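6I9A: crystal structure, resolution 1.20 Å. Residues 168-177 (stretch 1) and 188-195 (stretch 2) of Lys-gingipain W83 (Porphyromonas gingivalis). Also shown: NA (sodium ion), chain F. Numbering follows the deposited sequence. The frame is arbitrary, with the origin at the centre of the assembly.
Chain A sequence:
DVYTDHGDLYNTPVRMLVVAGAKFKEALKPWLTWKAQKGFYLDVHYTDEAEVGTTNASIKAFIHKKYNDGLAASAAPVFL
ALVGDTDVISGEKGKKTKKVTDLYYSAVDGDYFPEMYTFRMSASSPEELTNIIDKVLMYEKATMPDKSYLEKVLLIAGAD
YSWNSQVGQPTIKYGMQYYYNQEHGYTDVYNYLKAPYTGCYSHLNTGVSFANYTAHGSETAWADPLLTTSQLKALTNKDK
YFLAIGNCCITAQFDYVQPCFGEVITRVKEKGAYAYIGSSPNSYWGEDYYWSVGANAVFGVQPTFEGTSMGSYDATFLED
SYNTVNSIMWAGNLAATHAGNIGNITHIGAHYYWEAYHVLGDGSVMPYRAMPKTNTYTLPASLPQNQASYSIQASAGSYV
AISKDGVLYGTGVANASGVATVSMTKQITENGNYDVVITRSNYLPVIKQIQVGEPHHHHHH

Stretch 1, residues 168-177: GQPTIKYGMQ
Stretch 2 188-195: DVYNYLKA

Residues 168-177 form a helix that enters from earlier in the chain and runs on beyond it, kinked at Pro-170, whose ring nitrogen has no hydrogen to give the preceding turn. Phi and psi stay near -62/-45, and i to i-4 bonds hold the turns, as from Lys-173 N to Gln-169 O (2.8 Å) and Met-176 N to Ile-172 O (3.0 Å). Residues 188-192 are an extended strand (Val-189 -111/86, Asn-191 -142/138), with Leu-193 (-91/-21) turning out of it. The two stretches run in opposite senses: Gln-169 CA lies 5.5 Å from Leu-193 CA, Met-176 CA 7.9 Å from Val-189 CA.

No hydrogen bond crosses between them; fit of shape buries 351 Å² of surface, both sides summed. Leu-193 (m, t) is the main bump, filling a hollow lined by Gln-169, Ile-172, Lys-173 and Met-176. Its CD2 lies 3.8 Å from CG2 of Ile-172 (m, m) and 4.3 Å from CE of Met-176, and its CD1 meets CE of Lys-173 at 3.7 Å. The branched leucine is broad enough to touch all three, both methyls lying against the aliphatic chain of the lysine, all t beyond an m chi1.

At the kinked end, Gln-169 (m, t, chi3 44°) suits the turn because its CH2 groups pack there, CG 3.1 Å from Leu-193 O, while its amide NE2, 3.9 Å from CB of Lys-194, is hydrogen-bonded elsewhere in the structure.

Farther along, the unbranched Met-176 (m, t, m) reaches across the wider gap. Its SD rests 4.0 Å from CG1 of Val-189 (t) and 3.4 Å from CG of Asn-191. Strand alternation points Val-189 and Asn-191 toward the helix, Tyr-190 and Tyr-192 away. Asn-191 (p, chi2 102°) donates a hydrogen bond from ND2 to Val-189 O, 3.0 Å, satisfying an amide NH while its CG meets the sulfur. Tyr-174 (t) takes no part, its OH binding sodium at 2.5 Å.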

# COMPACT_ATOMS: atom_id res chain seq x y z
N GLY A 168 10.88 -6.56 20.25
CA GLY A 168 11.06 -7.11 18.90
C GLY A 168 10.55 -8.53 18.79
O GLY A 168 9.75 -8.88 17.88
N GLN A 169 10.99 -9.39 19.72
CA GLN A 169 10.55 -10.79 19.65
C GLN A 169 9.03 -10.94 19.90
O GLN A 169 8.35 -11.60 19.12
CB GLN A 169 11.34 -11.66 20.59
CG GLN A 169 12.82 -11.81 20.20
CD GLN A 169 13.48 -12.90 20.98
OE1 GLN A 169 12.90 -13.99 21.14
NE2 GLN A 169 14.67 -12.62 21.44
N PRO A 170 8.46 -10.27 20.91
CA PRO A 170 6.99 -10.37 21.07
C PRO A 170 6.23 -9.92 19.83
O PRO A 170 5.21 -10.49 19.49
CB PRO A 170 6.69 -9.49 22.32
CG PRO A 170 8.00 -9.55 23.11
CD PRO A 170 9.10 -9.62 22.09
N THR A 171 6.74 -8.86 19.13
CA THR A 171 6.06 -8.39 17.90
C THR A 171 6.02 -9.51 16.86
O THR A 171 4.94 -9.86 16.34
CB THR A 171 6.81 -7.21 17.31
OG1 THR A 171 6.78 -6.09 18.22
CG2 THR A 171 6.19 -6.76 15.98
N ILE A 172 7.20 -10.07 16.53
CA ILE A 172 7.24 -11.07 15.45
C ILE A 172 6.52 -12.35 15.88
O ILE A 172 5.81 -12.96 15.07
CB ILE A 172 8.73 -11.33 15.08
CG1 ILE A 172 9.40 -10.06 14.54
CG2 ILE A 172 8.86 -12.51 14.09
CD1 ILE A 172 8.74 -9.37 13.40
N LYS A 173 6.64 -12.74 17.15
CA LYS A 173 5.94 -13.93 17.65
C LYS A 173 4.43 -13.76 17.55
O LYS A 173 3.72 -14.74 17.27
CB LYS A 173 6.37 -14.28 19.06
CG LYS A 173 7.82 -14.80 19.13
CD LYS A 173 8.25 -15.03 20.60
CE LYS A 173 9.60 -15.74 20.64
NZ LYS A 173 10.00 -16.00 22.05
N TYR A 174 3.89 -12.57 17.82
CA TYR A 174 2.44 -12.33 17.68
C TYR A 174 2.03 -12.53 16.22
O TYR A 174 1.08 -13.24 15.93
CB TYR A 174 2.14 -10.88 18.15
CG TYR A 174 0.68 -10.50 18.05
CD1 TYR A 174 -0.17 -10.61 19.15
CD2 TYR A 174 0.15 -10.03 16.85
CE1 TYR A 174 -1.50 -10.21 19.08
CE2 TYR A 174 -1.19 -9.65 16.76
CZ TYR A 174 -2.00 -9.75 17.87
OH TYR A 174 -3.31 -9.37 17.85
N GLY A 175 2.78 -11.92 15.29
CA GLY A 175 2.51 -12.11 13.87
C GLY A 175 2.48 -13.58 13.45
O GLY A 175 1.57 -14.02 12.71
N MET A 176 3.46 -14.32 13.89
CA MET A 176 3.53 -15.75 13.56
C MET A 176 2.45 -16.58 14.23
O MET A 176 1.90 -17.50 13.62
CB MET A 176 4.92 -16.33 13.92
CG MET A 176 6.03 -15.71 13.11
SD MET A 176 7.62 -16.49 13.34
CE MET A 176 7.89 -16.23 15.00
N GLN A 177 2.11 -16.27 15.49
CA GLN A 177 1.11 -17.05 16.18
C GLN A 177 -0.20 -16.94 15.45
O GLN A 177 -0.90 -17.94 15.29
CB GLN A 177 0.94 -16.53 17.63
CG GLN A 177 -0.23 -17.20 18.31
CD GLN A 177 -0.31 -16.93 19.77
OE1 GLN A 177 0.57 -16.31 20.36
NE2 GLN A 177 -1.36 -17.47 20.38
N ASP A 188 6.53 -21.28 4.28
CA ASP A 188 7.87 -20.93 4.75
C ASP A 188 7.82 -19.58 5.42
O ASP A 188 7.63 -18.55 4.76
CB ASP A 188 8.84 -20.90 3.57
CG ASP A 188 8.93 -22.23 2.85
OD1 ASP A 188 8.15 -22.47 1.92
OD2 ASP A 188 9.74 -23.09 3.29
N VAL A 189 7.95 -19.58 6.73
CA VAL A 189 7.91 -18.38 7.54
C VAL A 189 9.33 -18.21 8.05
O VAL A 189 9.70 -18.73 9.12
CB VAL A 189 6.84 -18.45 8.61
CG1 VAL A 189 6.86 -17.18 9.46
CG2 VAL A 189 5.46 -18.65 8.00
N TYR A 190 10.17 -17.56 7.25
CA TYR A 190 11.57 -17.36 7.64
C TYR A 190 11.58 -16.32 8.72
O TYR A 190 11.07 -15.22 8.52
CB TYR A 190 12.39 -16.91 6.44
CG TYR A 190 12.26 -17.76 5.20
CD1 TYR A 190 12.74 -19.06 5.16
CD2 TYR A 190 11.71 -17.23 4.03
CE1 TYR A 190 12.67 -19.82 3.98
CE2 TYR A 190 11.67 -17.95 2.85
CZ TYR A 190 12.13 -19.24 2.84
OH TYR A 190 12.11 -19.92 1.63
N ASN A 191 12.12 -16.64 9.89
CA ASN A 191 12.04 -15.69 11.02
C ASN A 191 13.34 -15.73 11.80
O ASN A 191 13.89 -16.81 12.04
CB ASN A 191 10.83 -15.99 11.91
CG ASN A 191 10.88 -17.30 12.64
OD1 ASN A 191 11.18 -17.33 13.84
ND2 ASN A 191 10.56 -18.41 11.96
N TYR A 192 13.81 -14.55 12.17
CA TYR A 192 15.04 -14.41 12.94
C TYR A 192 14.71 -13.54 14.14
O TYR A 192 14.43 -12.33 13.99
CB TYR A 192 16.10 -13.76 12.06
CG TYR A 192 16.48 -14.67 10.92
CD1 TYR A 192 15.68 -14.76 9.77
CD2 TYR A 192 17.59 -15.53 11.02
CE1 TYR A 192 15.96 -15.67 8.76
CE2 TYR A 192 17.89 -16.43 10.00
CZ TYR A 192 17.08 -16.49 8.86
OH TYR A 192 17.36 -17.38 7.85
N LEU A 193 14.68 -14.15 15.30
CA LEU A 193 14.26 -13.48 16.53
C LEU A 193 15.38 -12.85 17.28
O LEU A 193 15.15 -11.99 18.12
CB LEU A 193 13.56 -14.51 17.44
CG LEU A 193 12.21 -15.06 16.87
CD1 LEU A 193 11.70 -16.26 17.68
CD2 LEU A 193 11.15 -13.93 16.73
N LYS A 194 16.60 -13.31 17.03
CA LYS A 194 17.80 -12.87 17.75
C LYS A 194 19.00 -13.43 17.01
O LYS A 194 18.84 -14.23 16.07
CB LYS A 194 17.80 -13.37 19.22
CG LYS A 194 17.73 -14.88 19.32
CD LYS A 194 17.64 -15.32 20.81
CE LYS A 194 17.49 -16.81 20.92
NZ LYS A 194 17.64 -17.26 22.34
N ALA A 195 20.18 -12.99 17.39
CA ALA A 195 21.41 -13.47 16.78
C ALA A 195 21.59 -14.97 17.07
O ALA A 195 21.12 -15.48 18.09
CB ALA A 195 22.58 -12.68 17.35
NA NA F . -4.02 -7.04 18.47
O HOH W 1 -6.32 -7.80 18.81